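Local structure of nucleoside diphosphate kinase (Aquifex aeolicus, 3ZTP) at residues I9-A14 and G115-H120. The protein catalyses transfer of the gamma phosphate of ATP to nucleoside diphosphates, probably by a ping-pong mechanism through a phosphorylated enzyme intermediate. Residues are numbered along the deposited sequence; the frame is centred on the assembly and turned at random.
With SO4 (sulfate ion), chain D.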
ATOM      1  N   ILE A   9      16.690  -4.747  -4.856  1.00  6.32           N
ATOM      2  CA  ILE A   9      16.398  -3.305  -4.762  1.00  7.00           C
ATOM      3  C   ILE A   9      17.341  -2.583  -5.704  1.00  6.82           C
ATOM      4  O   ILE A   9      18.561  -2.722  -5.583  1.00  6.59           O
ATOM      5  CB  ILE A   9      16.565  -2.732  -3.349  1.00  7.00           C
ATOM      6  CG1 ILE A   9      15.735  -3.546  -2.363  1.00  8.49           C
ATOM      7  CG2 ILE A   9      16.131  -1.283  -3.360  1.00  8.76           C
ATOM      8  CD1 ILE A   9      15.941  -3.111  -0.901  1.00 12.30           C
ATOM      9  N   VAL A  10      16.770  -1.802  -6.619  1.00  5.99           N
ATOM     10  CA  VAL A  10      17.555  -0.930  -7.498  1.00  6.28           C
ATOM     11  C   VAL A  10      17.842   0.330  -6.709  1.00  6.85           C
ATOM     12  O   VAL A  10      16.906   1.015  -6.260  1.00  7.35           O
ATOM     13  CB  VAL A  10      16.814  -0.650  -8.803  1.00  6.92           C
ATOM     14  CG1 VAL A  10      17.597   0.311  -9.699  1.00  7.52           C
ATOM     15  CG2 VAL A  10      16.524  -1.965  -9.523  1.00  8.32           C
ATOM     16  N   LYS A  11      19.118   0.598  -6.483  1.00  6.98           N
ATOM     17  CA  LYS A  11      19.561   1.620  -5.548  1.00  7.47           C
ATOM     18  C   LYS A  11      19.551   2.999  -6.206  1.00  8.10           C
ATOM     19  O   LYS A  11      19.425   3.136  -7.429  1.00  8.83           O
ATOM     20  CB  LYS A  11      20.954   1.274  -5.019  1.00  7.81           C
ATOM     21  CG  LYS A  11      21.050  -0.058  -4.329  1.00  8.33           C
ATOM     22  CD  LYS A  11      22.439  -0.312  -3.746  1.00  8.54           C
ATOM     23  CE  LYS A  11      22.511  -1.537  -2.865  1.00  8.92           C
ATOM     24  NZ  LYS A  11      23.875  -1.832  -2.399  1.00 11.09           N
ATOM     25  N   PRO A  12      19.676   4.056  -5.399  1.00  7.63           N
ATOM     26  CA  PRO A  12      19.505   5.386  -5.984  1.00  8.61           C
ATOM     27  C   PRO A  12      20.531   5.746  -7.061  1.00  9.53           C
ATOM     28  O   PRO A  12      20.232   6.587  -7.926  1.00  9.78           O
ATOM     29  CB  PRO A  12      19.581   6.325  -4.768  1.00  9.75           C
ATOM     30  CG  PRO A  12      19.113   5.494  -3.649  1.00  9.19           C
ATOM     31  CD  PRO A  12      19.695   4.120  -3.924  1.00  8.13           C
ATOM     32  N   ASP A  13      21.734   5.178  -7.002  1.00  8.47           N
ATOM     33  CA  ASP A  13      22.712   5.428  -8.062  1.00  8.72           C
ATOM     34  C   ASP A  13      22.206   4.945  -9.419  1.00 10.30           C
ATOM     35  O   ASP A  13      22.291   5.678 -10.410  1.00 11.58           O
ATOM     36  CB  ASP A  13      24.082   4.841  -7.732  1.00  9.95           C
ATOM     37  CG  ASP A  13      24.055   3.344  -7.452  1.00  8.89           C
ATOM     38  OD1 ASP A  13      23.046   2.813  -6.937  1.00  9.68           O
ATOM     39  OD2 ASP A  13      25.081   2.690  -7.741  1.00 10.50           O
ATOM     40  N   ALA A  14      21.708   3.719  -9.477  1.00  9.16           N
ATOM     41  CA  ALA A  14      21.202   3.175 -10.729  1.00  8.62           C
ATOM     42  C   ALA A  14      19.918   3.870 -11.145  1.00  8.96           C
ATOM     43  O   ALA A  14      19.664   4.048 -12.339  1.00 10.32           O
ATOM     44  CB  ALA A  14      20.996   1.654 -10.594  1.00 10.23           C
ATOM     45  N   GLY A 115      30.289   0.674  -2.985  1.00 12.06           N
ATOM     46  CA  GLY A 115      29.170   1.179  -2.200  1.00 12.18           C
ATOM     47  C   GLY A 115      27.996   1.545  -3.097  1.00 11.32           C
ATOM     48  O   GLY A 115      26.874   1.052  -2.920  1.00 12.53           O
ATOM     49  N   LYS A 116      28.238   2.429  -4.052  1.00 10.58           N
ATOM     50  CA  LYS A 116      27.250   2.750  -5.067  1.00  9.56           C
ATOM     51  C   LYS A 116      27.360   1.706  -6.150  1.00  8.90           C
ATOM     52  O   LYS A 116      28.039   1.892  -7.172  1.00 10.14           O
ATOM     53  CB  LYS A 116      27.455   4.164  -5.625  1.00 12.58           C
ATOM     54  CG  LYS A 116      27.191   5.230  -4.558  1.00 17.38           C
ATOM     55  CD  LYS A 116      27.217   6.631  -5.132  1.00 31.28           C
ATOM     56  CE  LYS A 116      26.745   7.644  -4.088  1.00 50.06           C
ATOM     57  NZ  LYS A 116      26.248   8.902  -4.707  1.00 66.03           N
ATOM     58  N   ASN A 117      26.718   0.571  -5.878  1.00  8.57           N
ATOM     59  CA  ASN A 117      26.866  -0.612  -6.716  1.00  8.48           C
ATOM     60  C   ASN A 117      25.549  -1.085  -7.312  1.00  7.78           C
ATOM     61  O   ASN A 117      25.343  -2.287  -7.507  1.00  8.88           O
ATOM     62  CB  ASN A 117      27.564  -1.754  -5.972  1.00  9.97           C
ATOM     63  CG  ASN A 117      26.777  -2.268  -4.806  1.00 11.18           C
ATOM     64  OD1 ASN A 117      25.724  -1.754  -4.467  1.00 10.96           O
ATOM     65  ND2 ASN A 117      27.315  -3.295  -4.164  1.00 13.09           N
ATOM     66  N   ALA A 118      24.670  -0.132  -7.585  1.00  7.66           N
ATOM     67  CA  ALA A 118      23.471  -0.293  -8.425  1.00  6.54           C
ATOM     68  C   ALA A 118      22.318  -1.063  -7.832  1.00  6.20           C
ATOM     69  O   ALA A 118      21.171  -0.714  -8.090  1.00  7.18           O
ATOM     70  CB  ALA A 118      23.827  -0.875  -9.809  1.00  8.11           C
ATOM     71  N   ILE A 119      22.592  -2.145  -7.119  1.00  7.53           N
ATOM     72  CA  ILE A 119      21.549  -3.107  -6.802  1.00  7.28           C
ATOM     73  C   ILE A 119      21.914  -3.901  -5.560  1.00  7.17           C
ATOM     74  O   ILE A 119      23.078  -4.189  -5.296  1.00  9.00           O
ATOM     75  CB  ILE A 119      21.287  -4.049  -8.023  1.00  7.36           C
ATOM     76  CG1 ILE A 119      20.061  -4.942  -7.832  1.00  7.75           C
ATOM     77  CG2 ILE A 119      22.549  -4.874  -8.373  1.00  8.76           C
ATOM     78  CD1 ILE A 119      19.587  -5.565  -9.137  1.00  7.95           C
ATOM     79  N   HIS A 120      20.877  -4.214  -4.789  1.00  7.11           N
ATOM     80  CA  HIS A 120      20.897  -5.130  -3.664  1.00  7.38           C
ATOM     81  C   HIS A 120      20.185  -6.418  -4.082  1.00  7.32           C
ATOM     82  O   HIS A 120      19.141  -6.347  -4.738  1.00  7.53           O
ATOM     83  CB  HIS A 120      20.090  -4.540  -2.499  1.00  8.42           C
ATOM     84  CG  HIS A 120      19.811  -5.529  -1.415  1.00 10.87           C
ATOM     85  ND1 HIS A 120      20.683  -5.742  -0.377  1.00 13.36           N
ATOM     86  CD2 HIS A 120      18.788  -6.391  -1.238  1.00 10.43           C
ATOM     87  CE1 HIS A 120      20.198  -6.687   0.411  1.00 13.18           C
ATOM     88  NE2 HIS A 120      19.052  -7.094  -0.090  1.00 10.03           N
TER
HETATM   89  S   SO4 D 510      23.468  -4.165  -0.204  0.61 29.77           S
HETATM   90  O1  SO4 D 510      23.899  -4.610  -1.524  0.61 35.26           O
HETATM   91  O2  SO4 D 510      23.169  -5.334   0.621  0.61 37.69           O
HETATM   92  O3  SO4 D 510      24.517  -3.432   0.501  0.61 34.25           O
HETATM   93  O4  SO4 D 510      22.335  -3.289  -0.321  0.61 20.32           O
HETATM   94  O   HOH W   1      25.341   0.158  -1.003  1.00 16.74           O
HETATM   95  O   HOH W   2      26.019  -4.023  -1.486  1.00 24.20           O
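Lys11 reaches across residues 117-120, its chain extended beyond CG, and brings NZ within 2.8 Å of Asn117 OD1. The ammonium approaches in the amide plane, on a lone pair of OD1. Asn117 suits the place because its other end, ND2, donates to Thr93 O, which fixes the rotation of the amide. NZ also donates to a water held by Gly115 O and, weakly, to two sulfate oxygens. His120 meets the same ion with its ring edge: ND1 donates to sulfate O2 at 2.7 Å, while NE2 is bonded to Glu131. CG of His120 stands anti to the backbone N (chi1 168°), which sets the ring beside the sulfate; His120 CB packs 3.9 Å from Lys11 CE. An alanine in place of Lys11 would take away the ammonium, and would probably leave Asn117 OD1 without its donor and the anion less firmly held.

The backbones hold these groups in register. Ile9 and His120 form an antiparallel hydrogen-bonded pair, and Lys11 N continues to Ala118 O at 2.9 Å. Beyond it, Asp13 accepts from Ala118 N through the syn lone pair of OD2 (2.9 Å), a carboxylate suited to binding the loop's N-H. The small Ala14 and Ala118 touch CB to CB at 3.9 Å. Together, strand end and loop form part of the nucleoside diphosphate kinase active site, where His120 is the predicted phosphohistidine and the sulfate probably mimics a phosphate.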